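Local coordinates for putative methyltransferase (Emericella variicolor, PDB 7DMB), which probably transfers methyl groups from S-adenosylmethionine as a trans-acting partner of the polyketide synthase in calbistrin biosynthesis, and is held here with S-adenosyl-L-homocysteine, at residues A95-Y98 / E99-Q103; G211-A214 / R215-G219; T288-L291 / V292-L295. One frame throughout, in Å; residues are numbered along the deposited sequence.

Contact 1 of 3, residues A95-Y98 / E99-Q103; sequences ASEY and ERFKQ
The ring of F101 lies under the backbone of E97 and Y98: over one of its faces sit the carbonyl oxygen of E97, offset toward the rim, and CA of Y98, which makes a CH-pi contact 4.0 Å from the centroid of the F101 ring. The Y98 ring carries OE2 of E99 at its edge, near the ring plane and 3.5 Å from Y98 CD2. K102 crosses this ring obliquely, its CE 3.5 Å from Y98 CE2. A bend at chi3 (-76°) turns the lysine chain back, and NZ bonds E99 OE1 at 2.8 Å in a salt bridge on the syn side, though 31° out of the carboxylate plane. On another side of the helix, E97 and R100 lie side by side with carboxylate and guanidinium planes 86° apart; the two charges pair, though the modelled separation is doubtful. F101 suits the buried side, where V67 and I71 of helix 56-79 pack on it and Y106 meets it edge-to-face. The chemistry implies a helix end with two characters: F101 turns aromatic carbon inward and the buried carboxylate of E97 is met by Y106 OH, while the long charged chains of E99 and K102 pair on the exposed side.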
loop_
_atom_site.group_PDB
_atom_site.type_symbol
_atom_site.label_atom_id
_atom_site.label_comp_id
_atom_site.label_asym_id
_atom_site.label_seq_id
_atom_site.Cartn_x
_atom_site.Cartn_y
_atom_site.Cartn_z
ATOM N N ALA A 95 23.837 -2.076 0.046
ATOM C CA ALA A 95 25.191 -1.518 0.086
ATOM C C ALA A 95 25.258 -0.160 -0.600
ATOM O O ALA A 95 25.988 0.729 -0.153
ATOM C CB ALA A 95 26.195 -2.467 -0.576
ATOM N N SER A 96 24.514 0.016 -1.694
ATOM C CA SER A 96 24.564 1.290 -2.402
ATOM C C SER A 96 23.818 2.378 -1.636
ATOM O O SER A 96 24.242 3.538 -1.621
ATOM C CB SER A 96 24.008 1.122 -3.815
ATOM O OG SER A 96 22.604 1.269 -3.824
ATOM N N GLU A 97 22.720 2.022 -0.960
ATOM C CA GLU A 97 22.026 3.012 -0.139
ATOM C C GLU A 97 22.861 3.383 1.087
ATOM O O GLU A 97 22.954 4.560 1.447
ATOM C CB GLU A 97 20.638 2.485 0.246
ATOM C CG GLU A 97 19.559 3.553 0.481
ATOM C CD GLU A 97 19.218 4.401 -0.753
ATOM O OE1 GLU A 97 19.342 3.931 -1.897
ATOM O OE2 GLU A 97 18.793 5.555 -0.571
ATOM N N TYR A 98 23.512 2.401 1.714
ATOM C CA TYR A 98 24.439 2.688 2.807
ATOM C C TYR A 98 25.519 3.698 2.405
ATOM O O TYR A 98 25.954 4.515 3.230
ATOM C CB TYR A 98 25.085 1.390 3.290
ATOM C CG TYR A 98 26.309 1.593 4.154
ATOM C CD1 TYR A 98 26.174 1.863 5.508
ATOM C CD2 TYR A 98 27.603 1.516 3.615
ATOM C CE1 TYR A 98 27.272 2.041 6.311
ATOM C CE2 TYR A 98 28.711 1.702 4.411
ATOM C CZ TYR A 98 28.545 1.962 5.763
ATOM O OH TYR A 98 29.635 2.154 6.587
ATOM N N GLU A 99 25.980 3.650 1.152
ATOM C CA GLU A 99 26.890 4.687 0.682
ATOM C C GLU A 99 26.214 6.051 0.682
ATOM O O GLU A 99 26.872 7.057 0.953
ATOM C CB GLU A 99 27.427 4.333 -0.712
ATOM C CG GLU A 99 28.303 3.088 -0.713
ATOM C CD GLU A 99 29.505 3.219 0.234
ATOM O OE1 GLU A 99 30.187 4.261 0.180
ATOM O OE2 GLU A 99 29.767 2.289 1.032
ATOM N N ARG A 100 24.895 6.100 0.447
ATOM C CA ARG A 100 24.182 7.376 0.448
ATOM C C ARG A 100 24.064 7.986 1.847
ATOM O O ARG A 100 23.992 9.217 1.976
ATOM C CB ARG A 100 22.783 7.211 -0.159
ATOM C CG ARG A 100 22.718 7.026 -1.672
ATOM C CD ARG A 100 21.247 6.970 -2.127
ATOM N NE ARG A 100 20.552 8.257 -1.987
ATOM C CZ ARG A 100 19.225 8.411 -1.977
ATOM N NH1 ARG A 100 18.417 7.361 -2.101
ATOM N NH2 ARG A 100 18.698 9.622 -1.859
ATOM N N PHE A 101 24.016 7.157 2.898
ATOM C CA PHE A 101 23.938 7.679 4.265
ATOM C C PHE A 101 25.184 8.476 4.640
ATOM O O PHE A 101 25.110 9.399 5.455
ATOM C CB PHE A 101 23.792 6.549 5.290
ATOM C CG PHE A 101 22.675 5.587 5.025
ATOM C CD1 PHE A 101 21.552 5.962 4.322
ATOM C CD2 PHE A 101 22.753 4.299 5.519
ATOM C CE1 PHE A 101 20.523 5.058 4.088
ATOM C CE2 PHE A 101 21.743 3.399 5.306
ATOM C CZ PHE A 101 20.614 3.777 4.587
ATOM N N LYS A 102 26.337 8.106 4.101
ATOM C CA LYS A 102 27.611 8.754 4.411
ATOM C C LYS A 102 27.836 10.047 3.632
ATOM O O LYS A 102 28.882 10.685 3.803
ATOM C CB LYS A 102 28.744 7.773 4.143
ATOM C CG LYS A 102 28.508 6.457 4.852
ATOM C CD LYS A 102 29.662 5.488 4.681
ATOM C CE LYS A 102 29.645 4.887 3.304
ATOM N NZ LYS A 102 31.019 4.552 2.854
ATOM N N GLN A 103 26.887 10.438 2.783
ATOM C CA GLN A 103 26.810 11.700 2.075
ATOM C C GLN A 103 25.791 12.621 2.748
ATOM O O GLN A 103 24.836 12.146 3.374
ATOM C CB GLN A 103 26.414 11.479 0.607
ATOM C CG GLN A 103 27.499 10.829 -0.238
ATOM C CD GLN A 103 28.786 11.654 -0.274
ATOM O OE1 GLN A 103 28.762 12.858 -0.544
ATOM N NE2 GLN A 103 29.917 11.003 0.005
#

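Contact 2 of 3, residues G211-A214 / R215-G219. With SAH (S-adenosyl-L-homocysteine), chain C.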
loop_
_atom_site.group_PDB
_atom_site.type_symbol
_atom_site.label_atom_id
_atom_site.label_comp_id
_atom_site.label_asym_id
_atom_site.label_seq_id
_atom_site.Cartn_x
_atom_site.Cartn_y
_atom_site.Cartn_z
ATOM N N GLY A 211 -6.776 -3.608 5.883
ATOM C CA GLY A 211 -6.498 -2.257 6.352
ATOM C C GLY A 211 -7.342 -1.210 5.654
ATOM O O GLY A 211 -7.869 -0.293 6.285
ATOM N N THR A 212 -7.486 -1.338 4.336
ATOM C CA THR A 212 -8.337 -0.410 3.605
ATOM C C THR A 212 -9.813 -0.800 3.698
ATOM O O THR A 212 -10.681 0.079 3.771
ATOM C CB THR A 212 -7.868 -0.327 2.153
ATOM O OG1 THR A 212 -6.517 0.149 2.130
ATOM C CG2 THR A 212 -8.752 0.624 1.363
ATOM N N THR A 213 -10.113 -2.100 3.721
ATOM C CA THR A 213 -11.490 -2.545 3.929
ATOM C C THR A 213 -12.122 -1.870 5.142
ATOM O O THR A 213 -13.295 -1.472 5.107
ATOM C CB THR A 213 -11.522 -4.060 4.114
ATOM O OG1 THR A 213 -10.513 -4.661 3.295
ATOM C CG2 THR A 213 -12.908 -4.635 3.744
ATOM N N ALA A 214 -11.351 -1.743 6.230
ATOM C CA ALA A 214 -11.863 -1.179 7.476
ATOM C C ALA A 214 -12.260 0.281 7.321
ATOM O O ALA A 214 -13.313 0.693 7.826
ATOM C CB ALA A 214 -10.820 -1.316 8.582
ATOM N N ARG A 215 -11.414 1.089 6.664
ATOM C CA ARG A 215 -11.791 2.478 6.423
ATOM C C ARG A 215 -13.026 2.574 5.524
ATOM O O ARG A 215 -13.901 3.416 5.750
ATOM C CB ARG A 215 -10.643 3.267 5.799
ATOM C CG ARG A 215 -9.189 2.955 6.194
ATOM C CD ARG A 215 -8.934 2.711 7.662
ATOM N NE ARG A 215 -9.678 3.608 8.527
ATOM C CZ ARG A 215 -9.977 3.323 9.789
ATOM N NH1 ARG A 215 -9.572 2.153 10.308
ATOM N NH2 ARG A 215 -10.686 4.197 10.509
ATOM N N VAL A 216 -13.104 1.722 4.497
ATOM C CA VAL A 216 -14.163 1.823 3.495
ATOM C C VAL A 216 -15.517 1.510 4.124
ATOM O O VAL A 216 -16.515 2.175 3.831
ATOM C CB VAL A 216 -13.839 0.901 2.297
ATOM C CG1 VAL A 216 -15.080 0.653 1.403
ATOM C CG2 VAL A 216 -12.678 1.492 1.452
ATOM N N PHE A 217 -15.568 0.519 5.024
ATOM C CA PHE A 217 -16.828 0.171 5.674
ATOM C C PHE A 217 -17.358 1.331 6.512
ATOM O O PHE A 217 -18.573 1.562 6.568
ATOM C CB PHE A 217 -16.648 -1.080 6.536
ATOM C CG PHE A 217 -16.888 -2.369 5.794
ATOM C CD1 PHE A 217 -18.062 -2.565 5.077
ATOM C CD2 PHE A 217 -15.941 -3.386 5.817
ATOM C CE1 PHE A 217 -18.290 -3.751 4.403
ATOM C CE2 PHE A 217 -16.153 -4.573 5.131
ATOM C CZ PHE A 217 -17.331 -4.760 4.427
ATOM N N GLU A 218 -16.462 2.085 7.153
ATOM C CA GLU A 218 -16.892 3.229 7.952
ATOM C C GLU A 218 -17.595 4.264 7.089
ATOM O O GLU A 218 -18.601 4.859 7.504
ATOM C CB GLU A 218 -15.692 3.851 8.662
ATOM C CG GLU A 218 -15.325 3.135 9.943
ATOM C CD GLU A 218 -14.150 3.781 10.651
ATOM O OE1 GLU A 218 -13.857 4.969 10.375
ATOM O OE2 GLU A 218 -13.511 3.086 11.468
ATOM N N GLY A 219 -17.076 4.495 5.883
ATOM C CA GLY A 219 -17.762 5.371 4.954
ATOM C C GLY A 219 -19.072 4.794 4.459
ATOM O O GLY A 219 -19.983 5.543 4.092
HETATM N N SAH C . -4.665 -4.493 0.923
HETATM C CA SAH C . -3.568 -5.041 1.768
HETATM C CB SAH C . -2.286 -4.211 1.649
HETATM C CG SAH C . -1.471 -4.555 0.420
HETATM S SD SAH C . -0.682 -6.194 0.483
HETATM C C SAH C . -4.027 -5.080 3.228
HETATM O O SAH C . -3.719 -6.099 3.880
HETATM O OXT SAH C . -4.696 -4.105 3.646
HETATM C "C5'" SAH C . -1.080 -6.831 -1.166
HETATM C "C4'" SAH C . -2.219 -7.828 -1.131
HETATM O "O4'" SAH C . -2.603 -8.148 -2.490
HETATM C "C3'" SAH C . -1.861 -9.155 -0.456
HETATM O "O3'" SAH C . -2.891 -9.511 0.457
HETATM C "C2'" SAH C . -1.729 -10.124 -1.636
HETATM O "O2'" SAH C . -2.055 -11.466 -1.341
HETATM C "C1'" SAH C . -2.718 -9.542 -2.636
HETATM N N9 SAH C . -2.392 -9.878 -4.018
HETATM C C8 SAH C . -1.127 -10.032 -4.526
HETATM N N7 SAH C . -1.108 -10.324 -5.802
HETATM C C5 SAH C . -2.446 -10.381 -6.160
HETATM C C6 SAH C . -3.084 -10.653 -7.386
HETATM N N6 SAH C . -2.430 -10.936 -8.508
HETATM N N1 SAH C . -4.439 -10.627 -7.403
HETATM C C2 SAH C . -5.089 -10.343 -6.267
HETATM N N3 SAH C . -4.595 -10.069 -5.062
HETATM C C4 SAH C . -3.251 -10.104 -5.068
#
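G211 and R215 meet at the start of helix 211-220, where the G211 carbonyl oxygen lies 3.5 Å from R215 CD. The arginine chain, bent at chi2 and chi3, folds back past this carbonyl and brings a face of its guanidinium over the carbonyl carbon of A214. G211 itself turns its amide to the cofactor product: G211 N donates to OXT of S-adenosyl-L-homocysteine at 3.1 Å. Having no side chain, glycine suits a place where the backbone must come this close to a ligand.

T212 follows, its carbonyl accepting V216 N at 3.0 Å with an N-H...O angle of 157°. Its CG2 stands anti to the backbone N (chi1 -61° for OG1) and meets V216 CG2 obliquely at 4.0 Å, while OG1 is bonded to N181. A threonine can thus offer a methyl to the helix and a hydroxyl to a polar neighbour.

This is the first beta-alpha-beta unit of a Rossmann-like methyltransferase fold: strand 200-205 leads through a glycine-rich turn, consistent with a GxGxxG motif, into this helix, and strand 229-236 follows. T209 N and D236 OD2 also hold the ligand.

T213 runs alongside F217, pointing the same way, with CG2 3.5 Å from F217 CE2; its OG1 bonds E204 on the preceding strand. T213 O receives F217 N at 3.0 Å. The F217 ring stacks on Y252, a place suited to a large flat apolar group.

The single methyl of A214 lies beside the arginine, CB 4.1 Å from R215 NH1, so the folded chain can pass close to the backbone there. Beyond it R215 NH2 pairs with E218 OE2 at 3.2 Å, and E218 OE1 reaches R187 in a second salt bridge.

Contact 3 of 3, residues T288-L291 / V292-L295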
loop_
_atom_site.group_PDB
_atom_site.type_symbol
_atom_site.label_atom_id
_atom_site.label_comp_id
_atom_site.label_asym_id
_atom_site.label_seq_id
_atom_site.Cartn_x
_atom_site.Cartn_y
_atom_site.Cartn_z
ATOM N N THR A 288 1.238 -6.988 -9.346
ATOM C CA THR A 288 0.952 -7.792 -10.519
ATOM C C THR A 288 1.997 -7.533 -11.597
ATOM O O THR A 288 2.649 -6.482 -11.600
ATOM C CB THR A 288 -0.456 -7.479 -11.031
ATOM O OG1 THR A 288 -0.488 -6.164 -11.609
ATOM C CG2 THR A 288 -1.444 -7.543 -9.883
ATOM N N PRO A 289 2.192 -8.489 -12.521
ATOM C CA PRO A 289 3.311 -8.369 -13.473
ATOM C C PRO A 289 3.093 -7.352 -14.584
ATOM O O PRO A 289 4.073 -6.787 -15.093
ATOM C CB PRO A 289 3.470 -9.795 -14.032
ATOM C CG PRO A 289 2.238 -10.529 -13.654
ATOM C CD PRO A 289 1.663 -9.862 -12.444
ATOM N N CYS A 290 1.855 -7.071 -14.966
ATOM C CA CYS A 290 1.623 -6.223 -16.127
ATOM C C CYS A 290 0.438 -5.326 -15.793
ATOM O O CYS A 290 -0.697 -5.799 -15.716
ATOM C CB CYS A 290 1.359 -7.092 -17.369
ATOM S SG CYS A 290 0.849 -6.209 -18.851
ATOM N N LEU A 291 0.694 -4.041 -15.570
ATOM C CA LEU A 291 -0.352 -3.189 -15.012
ATOM C C LEU A 291 -1.518 -3.019 -15.979
ATOM O O LEU A 291 -2.677 -2.965 -15.552
ATOM C CB LEU A 291 0.213 -1.825 -14.614
ATOM C CG LEU A 291 1.306 -1.865 -13.554
ATOM C CD1 LEU A 291 1.617 -0.469 -13.113
ATOM C CD2 LEU A 291 0.864 -2.747 -12.369
ATOM N N VAL A 292 -1.233 -2.923 -17.283
ATOM C CA VAL A 292 -2.298 -2.696 -18.256
ATOM C C VAL A 292 -3.254 -3.888 -18.300
ATOM O O VAL A 292 -4.479 -3.719 -18.302
ATOM C CB VAL A 292 -1.699 -2.385 -19.641
ATOM C CG1 VAL A 292 -2.785 -2.371 -20.700
ATOM C CG2 VAL A 292 -0.969 -1.041 -19.614
ATOM N N GLU A 293 -2.721 -5.110 -18.325
ATOM C CA GLU A 293 -3.592 -6.282 -18.287
ATOM C C GLU A 293 -4.373 -6.333 -16.983
ATOM O O GLU A 293 -5.564 -6.682 -16.968
ATOM C CB GLU A 293 -2.764 -7.551 -18.473
ATOM C CG GLU A 293 -2.676 -8.028 -19.918
ATOM C CD GLU A 293 -1.807 -9.266 -20.053
ATOM O OE1 GLU A 293 -1.871 -10.125 -19.147
ATOM O OE2 GLU A 293 -1.066 -9.385 -21.057
ATOM N N THR A 294 -3.721 -5.957 -15.883
ATOM C CA THR A 294 -4.387 -5.862 -14.589
ATOM C C THR A 294 -5.513 -4.843 -14.617
ATOM O O THR A 294 -6.622 -5.105 -14.128
ATOM C CB THR A 294 -3.376 -5.482 -13.519
ATOM O OG1 THR A 294 -2.595 -6.635 -13.206
ATOM C CG2 THR A 294 -4.088 -4.942 -12.261
ATOM N N LEU A 295 -5.242 -3.659 -15.166
ATOM C CA LEU A 295 -6.292 -2.651 -15.215
ATOM C C LEU A 295 -7.424 -3.050 -16.176
ATOM O O LEU A 295 -8.594 -2.772 -15.892
ATOM C CB LEU A 295 -5.668 -1.290 -15.559
ATOM C CG LEU A 295 -4.774 -0.691 -14.453
ATOM C CD1 LEU A 295 -3.813 0.379 -14.953
ATOM C CD2 LEU A 295 -5.600 -0.122 -13.306
HETATM O O HOH W 1 -0.599 -8.524 -14.285
#
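T294 reaches back to T288 across the start of helix 291-301. Its CB rests 3.3 Å from the carbonyl oxygen of L291 and slightly farther from that of C290. From there CG2 passes 3.9 Å from T288 OG1, and OG1, set beside the backbone N by a chi1 of -76°, meets T288 OG1 tip to tip at 2.7 Å. The geometry is that of a hydrogen bond, but its proton is not settled, because another acceptor lies within reach of it. Water 1 bonds T294 OG1 at 3.0 Å and accepts from C290 N at 2.9 Å, bridging loop and helix. Each hydroxyl thus has a polar partner besides the other: L285 O for T288, the water for T294.

C290 occupies the N-cap position, between strand 276-282 and the helix that follows it in the Rossmann-like methyltransferase fold. Its carbonyl takes T294 N at 3.0 Å, in the carbonyl plane, and its sulfur lies 3.9 Å from E293 CB. L295 N bonds L291 O at 2.7 Å, continuing the helix. The two leucines suit the side covered by helix 346-355, where W349 packs on L291 and L353 on L295. T288 also touches the bound S-adenosyl-L-homocysteine.

Overall arrangement
All three contacts lie along single helices or their starts, but in different surroundings. Contact 1 closes helix 85-101, away from the ligand site. Its centre is about 26 Å from the centre of the chain. Contact 2 is the buried one, and contact 3 is partly buried. Contacts 2 and 3 both belong to the methyltransferase domain and line the ligand pocket, yet their nearest atoms stay about 15 Å apart. One begins the helix after strand 200-205, the other the helix after strand 276-282, and these strands are neighbours in the same sheet. Aromatic packing and the E99-K102 salt bridge mark contact 1, threonine methyls and a backbone amide for the ligand mark contact 2, and a hydroxyl-water network marks contact 3.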